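Local atomic coordinates of Oxidored_FMN domain-containing protein ([Pseudomonas] geniculata N1, PDB entry 6L6J), a protein that probably oxidises the amine 6-hydroxypseudooxynicotine, using bound FMN and a [4Fe-4S] cluster, and also holds ADP. Residues 101-106 / 166-171; 222-227 / 257-262; 387-392 / 410-415. All blocks are in the same frame, centred on the assembly; numbering follows the deposited sequence.

In the fold
Interactions 1 and 2 lie side by side in the core of one parallel eight-stranded barrel, where strands 166-171 and 220-229 are neighbours, and both reach FMN. They meet directly: the Tyr168 hydroxyl of interaction 1 bonds to the Asp257 carboxylate of interaction 2. Their buried polar groups, a carboxylate in one and a guanidinium in the other, reach the FMN, the guanidinium backed by its counter-ion Asp257. Interaction 3, centred about 48 Å from either, also pairs parallel strands, but in the open sheet of the nucleotide-binding part. It is only partly buried, with serine, aspartate and glutamine toward its exposed end, and holds together by backbone bonds and apolar contacts.

Interaction 1: 101-106 / 166-171; sequences GVELAH and IVYVYC. With FMN (flavin mononucleotide), chain B.
Glu103 OE2 accepts a hydrogen bond from FMN N3 at 2.8 Å, and Glu103 OE1 lies 2.6 Å from FMN O2. The carboxylate thus meets the flavin from the third strand of a TIM barrel, whose fourth strand, 166-171, runs parallel beside it. Glutamate suits the place because its extended chain, with CG anti to the backbone N (chi1 -160°), reaches from the barrel wall to the pyrimidine ring. Beside it stands Tyr170: Glu103 OE2 sits 3.9 Å above one face of that ring, offset toward the rim, with carboxylate and ring planes 46° apart. His173 holds the Tyr170 hydroxyl. Behind this first shell, Val102 N donates to Ile166 O at 2.9 Å and Tyr168 N to Val102 O at 3.1 Å, joining the strands. Val102 O also takes a weak bond from Leu104 N, closing an inverse gamma turn centred on Glu103. Gly101 fits because a side chain there would crowd Ile166. Away from the flavin, Leu104 CD1 packs on Val167 CG1 at 3.6 Å. Where the backbones diverge, a water receives the N-H of His106 and donates to Tyr170 O at 2.5 Å.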
loop_
_atom_site.group_PDB
_atom_site.type_symbol
_atom_site.label_atom_id
_atom_site.label_comp_id
_atom_site.label_asym_id
_atom_site.label_seq_id
_atom_site.Cartn_x
_atom_site.Cartn_y
_atom_site.Cartn_z
ATOM N N GLY A 101 -5.675 18.405 -8.670
ATOM C CA GLY A 101 -4.668 18.089 -9.691
ATOM C C GLY A 101 -5.052 16.804 -10.382
ATOM O O GLY A 101 -5.921 16.083 -9.844
ATOM N N VAL A 102 -4.467 16.530 -11.542
ATOM C CA VAL A 102 -4.779 15.296 -12.307
ATOM C C VAL A 102 -3.498 14.838 -13.006
ATOM O O VAL A 102 -2.856 15.671 -13.689
ATOM C CB VAL A 102 -5.936 15.518 -13.293
ATOM C CG1 VAL A 102 -5.636 16.616 -14.302
ATOM C CG2 VAL A 102 -6.316 14.236 -14.008
ATOM N N GLU A 103 -3.143 13.565 -12.834
ATOM C CA GLU A 103 -1.940 13.006 -13.470
ATOM C C GLU A 103 -2.310 12.525 -14.876
ATOM O O GLU A 103 -2.485 11.329 -15.068
ATOM C CB GLU A 103 -1.348 11.929 -12.569
ATOM C CG GLU A 103 0.108 11.634 -12.864
ATOM C CD GLU A 103 0.632 10.410 -12.144
ATOM O OE1 GLU A 103 1.741 10.511 -11.614
ATOM O OE2 GLU A 103 -0.076 9.349 -12.129
ATOM N N LEU A 104 -2.455 13.446 -15.822
ATOM C CA LEU A 104 -2.586 13.115 -17.262
ATOM C C LEU A 104 -1.408 12.225 -17.647
ATOM O O LEU A 104 -0.266 12.632 -17.407
ATOM C CB LEU A 104 -2.614 14.405 -18.081
ATOM C CG LEU A 104 -3.912 15.210 -17.962
ATOM C CD1 LEU A 104 -3.923 16.352 -18.974
ATOM C CD2 LEU A 104 -5.142 14.319 -18.146
ATOM N N ALA A 105 -1.711 11.045 -18.192
ATOM C CA ALA A 105 -0.757 9.921 -18.352
ATOM C C ALA A 105 -0.922 9.269 -19.721
ATOM O O ALA A 105 -2.063 9.075 -20.146
ATOM C CB ALA A 105 -0.998 8.911 -17.255
ATOM N N HIS A 106 0.189 8.913 -20.363
ATOM C CA HIS A 106 0.207 7.973 -21.515
ATOM C C HIS A 106 1.236 6.885 -21.215
ATOM O O HIS A 106 2.416 7.246 -21.024
ATOM C CB HIS A 106 0.461 8.669 -22.864
ATOM C CG HIS A 106 0.153 7.766 -24.008
ATOM N ND1 HIS A 106 0.877 6.603 -24.242
ATOM C CD2 HIS A 106 -0.828 7.794 -24.935
ATOM C CE1 HIS A 106 0.378 5.976 -25.285
ATOM N NE2 HIS A 106 -0.687 6.674 -25.717
ATOM N N ILE A 166 -4.269 21.957 -11.202
ATOM C CA ILE A 166 -2.896 21.436 -11.475
ATOM C C ILE A 166 -3.029 20.302 -12.489
ATOM O O ILE A 166 -3.695 19.286 -12.169
ATOM C CB ILE A 166 -2.208 20.953 -10.181
ATOM C CG1 ILE A 166 -2.263 22.005 -9.064
ATOM C CG2 ILE A 166 -0.777 20.524 -10.469
ATOM C CD1 ILE A 166 -1.952 21.466 -7.679
ATOM N N VAL A 167 -2.410 20.470 -13.657
ATOM C CA VAL A 167 -2.457 19.505 -14.790
ATOM C C VAL A 167 -1.037 18.973 -14.972
ATOM O O VAL A 167 -0.141 19.818 -15.114
ATOM C CB VAL A 167 -3.012 20.198 -16.047
ATOM C CG1 VAL A 167 -2.971 19.330 -17.287
ATOM C CG2 VAL A 167 -4.426 20.695 -15.807
ATOM N N TYR A 168 -0.845 17.642 -14.951
ATOM C CA TYR A 168 0.497 16.983 -14.903
ATOM C C TYR A 168 0.999 16.641 -16.316
ATOM O O TYR A 168 0.184 16.494 -17.279
ATOM C CB TYR A 168 0.514 15.721 -14.031
ATOM C CG TYR A 168 0.833 15.944 -12.571
ATOM C CD1 TYR A 168 -0.130 16.363 -11.666
ATOM C CD2 TYR A 168 2.089 15.665 -12.073
ATOM C CE1 TYR A 168 0.149 16.519 -10.314
ATOM C CE2 TYR A 168 2.379 15.806 -10.729
ATOM C CZ TYR A 168 1.415 16.247 -9.839
ATOM O OH TYR A 168 1.736 16.421 -8.517
ATOM N N VAL A 169 2.325 16.551 -16.435
ATOM C CA VAL A 169 3.041 15.868 -17.547
ATOM C C VAL A 169 3.796 14.706 -16.899
ATOM O O VAL A 169 4.627 14.962 -16.015
ATOM C CB VAL A 169 3.968 16.831 -18.310
ATOM C CG1 VAL A 169 5.137 16.128 -18.965
ATOM C CG2 VAL A 169 3.199 17.633 -19.347
ATOM N N TYR A 170 3.458 13.465 -17.241
ATOM C CA TYR A 170 3.851 12.288 -16.425
ATOM C C TYR A 170 5.017 11.576 -17.094
ATOM O O TYR A 170 4.863 11.067 -18.231
ATOM C CB TYR A 170 2.678 11.335 -16.256
ATOM C CG TYR A 170 2.972 10.116 -15.433
ATOM C CD1 TYR A 170 3.402 10.234 -14.127
ATOM C CD2 TYR A 170 2.773 8.843 -15.933
ATOM C CE1 TYR A 170 3.648 9.119 -13.340
ATOM C CE2 TYR A 170 3.001 7.723 -15.153
ATOM C CZ TYR A 170 3.442 7.859 -13.856
ATOM O OH TYR A 170 3.686 6.776 -13.077
ATOM N N CYS A 171 6.143 11.531 -16.394
ATOM C CA CYS A 171 7.379 10.860 -16.858
ATOM C C CYS A 171 8.059 10.169 -15.677
ATOM O O CYS A 171 9.087 10.664 -15.232
ATOM C CB CYS A 171 8.303 11.865 -17.521
ATOM S SG CYS A 171 9.782 11.092 -18.201
HETATM N N1 FMN B . 2.101 7.125 -8.452
HETATM C C2 FMN B . 1.731 7.622 -9.676
HETATM O O2 FMN B . 2.489 8.434 -10.215
HETATM N N3 FMN B . 0.592 7.320 -10.313
HETATM C C4 FMN B . -0.294 6.469 -9.769
HETATM O O4 FMN B . -1.337 6.188 -10.357
HETATM C C4A FMN B . 0.029 5.850 -8.453
HETATM N N5 FMN B . -0.818 4.979 -7.853
HETATM C C5A FMN B . -0.515 4.506 -6.623
HETATM C C6 FMN B . -1.416 3.671 -5.968
HETATM C C7 FMN B . -1.108 3.209 -4.705
HETATM C C7M FMN B . -2.047 2.271 -4.051
HETATM C C8 FMN B . 0.134 3.612 -4.033
HETATM C C8M FMN B . 0.505 3.092 -2.676
HETATM C C9 FMN B . 1.030 4.436 -4.660
HETATM C C9A FMN B . 0.759 4.919 -5.932
HETATM N N10 FMN B . 1.642 5.801 -6.572
HETATM C C10 FMN B . 1.294 6.269 -7.815
HETATM C "C1'" FMN B . 2.924 6.257 -5.946
HETATM C "C2'" FMN B . 2.668 7.382 -4.961
HETATM O "O2'" FMN B . 2.231 8.499 -5.715
HETATM C "C3'" FMN B . 3.891 7.770 -4.186
HETATM O "O3'" FMN B . 4.857 8.307 -5.091
HETATM C "C4'" FMN B . 4.523 6.626 -3.393
HETATM O "O4'" FMN B . 3.496 5.855 -2.726
HETATM C "C5'" FMN B . 5.556 7.145 -2.403
HETATM O "O5'" FMN B . 4.898 7.998 -1.482
HETATM P P FMN B . 4.367 7.425 -0.063
HETATM O O1P FMN B . 5.600 6.979 0.690
HETATM O O2P FMN B . 3.677 8.618 0.519
HETATM O O3P FMN B . 3.427 6.288 -0.415
HETATM O O HOH W 1 3.105 10.298 -19.817
#

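Interaction 2: 222-227 / 257-262; sequences AVRFAV and DVNVSD. With FMN (flavin mononucleotide), chain B.
Arg224 NH2 is gripped by two bonds to FMN, one to the ribityl O3' at 2.7 Å and a weak one to the ring N1 at 3.4 Å. The arginine extends from the fifth strand of a TIM barrel; 257-261 belongs to the sixth, and helix 241-249 completes the beta-alpha-beta unit. The other terminal nitrogen makes a salt bridge, Arg224 NH1 to Asp257 OD1 at 2.9 Å, meeting the carboxylate from above its plane. Asp257 OD2 is bonded to Tyr168 OH, so both carboxylate oxygens are engaged. Asn259 covers one guanidinium face, with ND2 3.5 Å above its centre and the amide tilted 31° from that plane. Arginine suits this buried site: long enough to reach ribityl and ring together, it would probably also stabilise negative charge at N1. CG anti to the backbone N (chi1 -174°) and bends at chi2 and chi3 bring the group to the flavin. Phe225 and Val258 point to the reverse face of the sheet, where Val258 and Val227 pack against Ile282. Small Ala226 lets Ser261 come close. Four backbone bonds join the strands, starting at Asp257 N to Val223 O and ending with Val227 N to Asn259 O at 3.0 Å.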
loop_
_atom_site.group_PDB
_atom_site.type_symbol
_atom_site.label_atom_id
_atom_site.label_comp_id
_atom_site.label_asym_id
_atom_site.label_seq_id
_atom_site.Cartn_x
_atom_site.Cartn_y
_atom_site.Cartn_z
ATOM N N ALA A 222 2.357 20.753 -13.757
ATOM C CA ALA A 222 3.291 19.972 -12.912
ATOM C C ALA A 222 4.050 18.956 -13.774
ATOM O O ALA A 222 3.520 18.502 -14.773
ATOM C CB ALA A 222 2.531 19.301 -11.795
ATOM N N VAL A 223 5.275 18.614 -13.406
ATOM C CA VAL A 223 5.955 17.417 -13.976
ATOM C C VAL A 223 6.147 16.435 -12.832
ATOM O O VAL A 223 6.793 16.822 -11.829
ATOM C CB VAL A 223 7.292 17.754 -14.661
ATOM C CG1 VAL A 223 7.880 16.537 -15.353
ATOM C CG2 VAL A 223 7.122 18.873 -15.673
ATOM N N ARG A 224 5.596 15.227 -12.962
ATOM C CA ARG A 224 6.044 14.100 -12.115
ATOM C C ARG A 224 7.229 13.473 -12.848
ATOM O O ARG A 224 7.087 13.174 -14.054
ATOM C CB ARG A 224 4.903 13.134 -11.815
ATOM C CG ARG A 224 5.307 12.054 -10.825
ATOM C CD ARG A 224 5.082 12.347 -9.356
ATOM N NE ARG A 224 4.361 11.247 -8.740
ATOM C CZ ARG A 224 4.478 10.828 -7.490
ATOM N NH1 ARG A 224 5.316 11.396 -6.648
ATOM N NH2 ARG A 224 3.758 9.798 -7.088
ATOM N N PHE A 225 8.386 13.375 -12.188
ATOM C CA PHE A 225 9.629 12.882 -12.838
ATOM C C PHE A 225 10.376 11.947 -11.888
ATOM O O PHE A 225 10.685 12.354 -10.759
ATOM C CB PHE A 225 10.492 14.044 -13.339
ATOM C CG PHE A 225 11.793 13.620 -13.974
ATOM C CD1 PHE A 225 11.797 12.788 -15.083
ATOM C CD2 PHE A 225 13.010 14.053 -13.476
ATOM C CE1 PHE A 225 12.984 12.371 -15.665
ATOM C CE2 PHE A 225 14.197 13.644 -14.066
ATOM C CZ PHE A 225 14.183 12.795 -15.155
ATOM N N ALA A 226 10.593 10.714 -12.355
ATOM C CA ALA A 226 11.553 9.745 -11.792
ATOM C C ALA A 226 12.973 10.236 -12.106
ATOM O O ALA A 226 13.347 10.265 -13.316
ATOM C CB ALA A 226 11.290 8.365 -12.345
ATOM N N VAL A 227 13.707 10.641 -11.061
ATOM C CA VAL A 227 15.082 11.204 -11.187
ATOM C C VAL A 227 16.047 10.031 -11.335
ATOM O O VAL A 227 16.927 10.117 -12.216
ATOM C CB VAL A 227 15.473 12.137 -10.021
ATOM C CG1 VAL A 227 14.698 13.438 -10.078
ATOM C CG2 VAL A 227 15.332 11.492 -8.651
ATOM N N ASP A 257 7.307 17.516 -9.351
ATOM C CA ASP A 257 6.932 16.357 -8.489
ATOM C C ASP A 257 7.945 15.222 -8.719
ATOM O O ASP A 257 7.930 14.642 -9.842
ATOM C CB ASP A 257 5.488 15.902 -8.746
ATOM C CG ASP A 257 5.013 14.857 -7.750
ATOM O OD1 ASP A 257 5.874 14.191 -7.116
ATOM O OD2 ASP A 257 3.796 14.729 -7.592
ATOM N N VAL A 258 8.803 14.919 -7.730
ATOM C CA VAL A 258 10.023 14.084 -7.973
ATOM C C VAL A 258 10.083 12.891 -7.009
ATOM O O VAL A 258 9.897 13.058 -5.773
ATOM C CB VAL A 258 11.339 14.896 -7.973
ATOM C CG1 VAL A 258 11.433 15.814 -9.186
ATOM C CG2 VAL A 258 11.567 15.656 -6.673
ATOM N N ASN A 259 10.397 11.729 -7.591
ATOM C CA ASN A 259 10.448 10.414 -6.903
ATOM C C ASN A 259 11.457 9.503 -7.623
ATOM O O ASN A 259 12.158 9.995 -8.531
ATOM C CB ASN A 259 9.036 9.823 -6.801
ATOM C CG ASN A 259 8.473 9.377 -8.136
ATOM O OD1 ASN A 259 9.089 9.594 -9.187
ATOM N ND2 ASN A 259 7.292 8.768 -8.102
ATOM N N VAL A 260 11.512 8.219 -7.252
ATOM C CA VAL A 260 12.473 7.226 -7.832
ATOM C C VAL A 260 11.701 6.244 -8.731
ATOM O O VAL A 260 10.592 5.790 -8.348
ATOM C CB VAL A 260 13.266 6.508 -6.728
ATOM C CG1 VAL A 260 14.064 7.502 -5.903
ATOM C CG2 VAL A 260 12.373 5.663 -5.829
ATOM N N SER A 261 12.270 5.919 -9.894
ATOM C CA SER A 261 11.623 5.024 -10.892
ATOM C C SER A 261 11.585 3.575 -10.385
ATOM O O SER A 261 12.548 3.081 -9.702
ATOM C CB SER A 261 12.235 5.067 -12.268
ATOM O OG SER A 261 11.417 4.338 -13.192
ATOM N N ASP A 262 10.482 2.951 -10.790
ATOM C CA ASP A 262 9.925 1.635 -10.399
ATOM C C ASP A 262 9.172 1.758 -9.066
ATOM O O ASP A 262 9.745 2.242 -8.080
ATOM C CB ASP A 262 10.951 0.512 -10.438
ATOM C CG ASP A 262 10.289 -0.846 -10.660
ATOM O OD1 ASP A 262 9.579 -1.001 -11.681
ATOM O OD2 ASP A 262 10.447 -1.727 -9.786
HETATM N N1 FMN B . 2.101 7.125 -8.452
HETATM C C2 FMN B . 1.731 7.622 -9.676
HETATM O O2 FMN B . 2.489 8.434 -10.215
HETATM N N3 FMN B . 0.592 7.320 -10.313
HETATM C C4 FMN B . -0.294 6.469 -9.769
HETATM O O4 FMN B . -1.337 6.188 -10.357
HETATM C C4A FMN B . 0.029 5.850 -8.453
HETATM N N5 FMN B . -0.818 4.979 -7.853
HETATM C C5A FMN B . -0.515 4.506 -6.623
HETATM C C6 FMN B . -1.416 3.671 -5.968
HETATM C C7 FMN B . -1.108 3.209 -4.705
HETATM C C7M FMN B . -2.047 2.271 -4.051
HETATM C C8 FMN B . 0.134 3.612 -4.033
HETATM C C8M FMN B . 0.505 3.092 -2.676
HETATM C C9 FMN B . 1.030 4.436 -4.660
HETATM C C9A FMN B . 0.759 4.919 -5.932
HETATM N N10 FMN B . 1.642 5.801 -6.572
HETATM C C10 FMN B . 1.294 6.269 -7.815
HETATM C "C1'" FMN B . 2.924 6.257 -5.946
HETATM C "C2'" FMN B . 2.668 7.382 -4.961
HETATM O "O2'" FMN B . 2.231 8.499 -5.715
HETATM C "C3'" FMN B . 3.891 7.770 -4.186
HETATM O "O3'" FMN B . 4.857 8.307 -5.091
HETATM C "C4'" FMN B . 4.523 6.626 -3.393
HETATM O "O4'" FMN B . 3.496 5.855 -2.726
HETATM C "C5'" FMN B . 5.556 7.145 -2.403
HETATM O "O5'" FMN B . 4.898 7.998 -1.482
HETATM P P FMN B . 4.367 7.425 -0.063
HETATM O O1P FMN B . 5.600 6.979 0.690
HETATM O O2P FMN B . 3.677 8.618 0.519
HETATM O O3P FMN B . 3.427 6.288 -0.415
#

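Interaction 3: 387-392 / 410-415; sequences SDASIL and RGYQVS
The ring of Tyr412 leans against the beginning of the neighbouring strand, with CG anti to its own carbonyl carbon (chi1 -69°). Ile391 crosses it obliquely: its CD1 lies 3.5 Å from Tyr412 CB and nearly as close to the inner ring carbons. Farther along, Ala389 CB touches Tyr412 CD1 at 3.9 Å, while Ala389 O lies at the ring edge, in its plane. Isoleucine suits its place because CG1, anti to the carbonyl carbon, carries a further methyl, CD1, which chi2 (97°) turns onto the tyrosine; Leu407 of the connecting helix covers both residues. The Tyr412 hydroxyl bonds to His385, and the ring meets Tyr667 edge-to-face. An alanine here would remove the ring and hydroxyl, and would probably loosen the packing on Ile391 and Ala389 as well as lose the tie to His385. Strands 390-394 and 413-417, with helix 398-410 between them, form the first beta-alpha-beta unit of a Rossmann-type domain, and Asp418, just past the second strand, binds ADP. The helix ends in a Schellman motif at Gly411, whose positive phi of 119° calls for glycine. Three backbone bonds then pair the strands: Gln413 N to Ala389 O at 3.1 Å, Ile391 N to Gln413 O at 2.9 Å and Ser415 N to Ile391 O at 2.9 Å. On the sheet face opposite Ile391 and Val414, Gln413 lies beside Ser390, its bent chain turning NE2 toward Ser387 O at the more exposed end, a place that tolerates polar groups. Deeper in, Leu392 CD1 rests 4.0 Å from Ser415 CB, and both side chains touch Phe472, the serine being small enough to leave room for that ring.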
loop_
_atom_site.group_PDB
_atom_site.type_symbol
_atom_site.label_atom_id
_atom_site.label_comp_id
_atom_site.label_asym_id
_atom_site.label_seq_id
_atom_site.Cartn_x
_atom_site.Cartn_y
_atom_site.Cartn_z
ATOM N N SER A 387 -26.646 4.481 24.430
ATOM C CA SER A 387 -25.263 4.685 24.947
ATOM C C SER A 387 -24.939 3.804 26.175
ATOM O O SER A 387 -23.731 3.575 26.440
ATOM C CB SER A 387 -25.067 6.149 25.253
ATOM O OG SER A 387 -24.056 6.324 26.220
ATOM N N ASP A 388 -25.953 3.367 26.937
ATOM C CA ASP A 388 -25.777 2.612 28.211
ATOM C C ASP A 388 -25.503 1.135 27.920
ATOM O O ASP A 388 -25.182 0.404 28.873
ATOM C CB ASP A 388 -26.991 2.753 29.137
ATOM C CG ASP A 388 -27.134 4.134 29.761
ATOM O OD1 ASP A 388 -26.082 4.725 30.149
ATOM O OD2 ASP A 388 -28.297 4.624 29.840
ATOM N N ALA A 389 -25.649 0.700 26.665
ATOM C CA ALA A 389 -25.397 -0.700 26.243
ATOM C C ALA A 389 -23.915 -1.037 26.441
ATOM O O ALA A 389 -23.065 -0.182 26.115
ATOM C CB ALA A 389 -25.810 -0.915 24.806
ATOM N N SER A 390 -23.628 -2.244 26.943
ATOM C CA SER A 390 -22.260 -2.732 27.239
ATOM C C SER A 390 -21.889 -3.872 26.271
ATOM O O SER A 390 -22.758 -4.739 25.991
ATOM C CB SER A 390 -22.109 -3.117 28.703
ATOM O OG SER A 390 -22.349 -4.499 28.906
ATOM N N ILE A 391 -20.629 -3.864 25.807
ATOM C CA ILE A 391 -20.031 -4.888 24.897
ATOM C C ILE A 391 -18.748 -5.468 25.528
ATOM O O ILE A 391 -17.848 -4.693 25.905
ATOM C CB ILE A 391 -19.765 -4.287 23.494
ATOM C CG1 ILE A 391 -21.048 -3.768 22.829
ATOM C CG2 ILE A 391 -19.044 -5.297 22.611
ATOM C CD1 ILE A 391 -21.285 -2.293 22.991
ATOM N N LEU A 392 -18.652 -6.798 25.615
ATOM C CA LEU A 392 -17.408 -7.517 25.999
ATOM C C LEU A 392 -16.711 -8.000 24.722
ATOM O O LEU A 392 -17.321 -8.781 23.962
ATOM C CB LEU A 392 -17.740 -8.694 26.923
ATOM C CG LEU A 392 -16.545 -9.498 27.447
ATOM C CD1 LEU A 392 -15.472 -8.599 28.043
ATOM C CD2 LEU A 392 -16.984 -10.524 28.487
ATOM N N ARG A 410 -18.255 5.491 19.218
ATOM C CA ARG A 410 -19.720 5.684 19.038
ATOM C C ARG A 410 -20.349 6.059 20.378
ATOM O O ARG A 410 -21.413 6.713 20.352
ATOM C CB ARG A 410 -20.385 4.419 18.493
ATOM C CG ARG A 410 -19.925 4.015 17.102
ATOM C CD ARG A 410 -20.697 2.819 16.592
ATOM N NE ARG A 410 -22.100 3.159 16.443
ATOM C CZ ARG A 410 -23.087 2.296 16.251
ATOM N NH1 ARG A 410 -22.837 0.997 16.167
ATOM N NH2 ARG A 410 -24.328 2.752 16.147
ATOM N N GLY A 411 -19.729 5.622 21.479
ATOM C CA GLY A 411 -20.043 6.039 22.862
ATOM C C GLY A 411 -20.501 4.882 23.747
ATOM O O GLY A 411 -20.865 5.162 24.913
ATOM N N TYR A 412 -20.503 3.635 23.247
ATOM C CA TYR A 412 -20.923 2.426 24.016
ATOM C C TYR A 412 -20.003 2.229 25.225
ATOM O O TYR A 412 -18.858 2.739 25.214
ATOM C CB TYR A 412 -20.891 1.147 23.171
ATOM C CG TYR A 412 -21.930 1.086 22.082
ATOM C CD1 TYR A 412 -23.207 0.622 22.339
ATOM C CD2 TYR A 412 -21.650 1.522 20.795
ATOM C CE1 TYR A 412 -24.180 0.590 21.349
ATOM C CE2 TYR A 412 -22.608 1.492 19.793
ATOM C CZ TYR A 412 -23.880 1.028 20.072
ATOM O OH TYR A 412 -24.826 0.996 19.087
ATOM N N GLN A 413 -20.493 1.494 26.225
ATOM C CA GLN A 413 -19.674 0.991 27.364
ATOM C C GLN A 413 -18.946 -0.262 26.871
ATOM O O GLN A 413 -19.638 -1.205 26.479
ATOM C CB GLN A 413 -20.539 0.698 28.602
ATOM C CG GLN A 413 -21.427 1.860 29.038
ATOM C CD GLN A 413 -20.637 3.122 29.281
ATOM O OE1 GLN A 413 -19.548 3.094 29.842
ATOM N NE2 GLN A 413 -21.179 4.243 28.841
ATOM N N VAL A 414 -17.611 -0.255 26.856
ATOM C CA VAL A 414 -16.786 -1.306 26.188
ATOM C C VAL A 414 -15.786 -1.893 27.181
ATOM O O VAL A 414 -14.921 -1.157 27.640
ATOM C CB VAL A 414 -16.056 -0.747 24.949
ATOM C CG1 VAL A 414 -15.071 -1.757 24.368
ATOM C CG2 VAL A 414 -17.046 -0.263 23.892
ATOM N N SER A 415 -15.879 -3.191 27.451
ATOM C CA SER A 415 -14.811 -3.973 28.123
ATOM C C SER A 415 -14.092 -4.835 27.079
ATOM O O SER A 415 -14.774 -5.377 26.183
ATOM C CB SER A 415 -15.372 -4.780 29.252
ATOM O OG SER A 415 -15.713 -3.919 30.323
#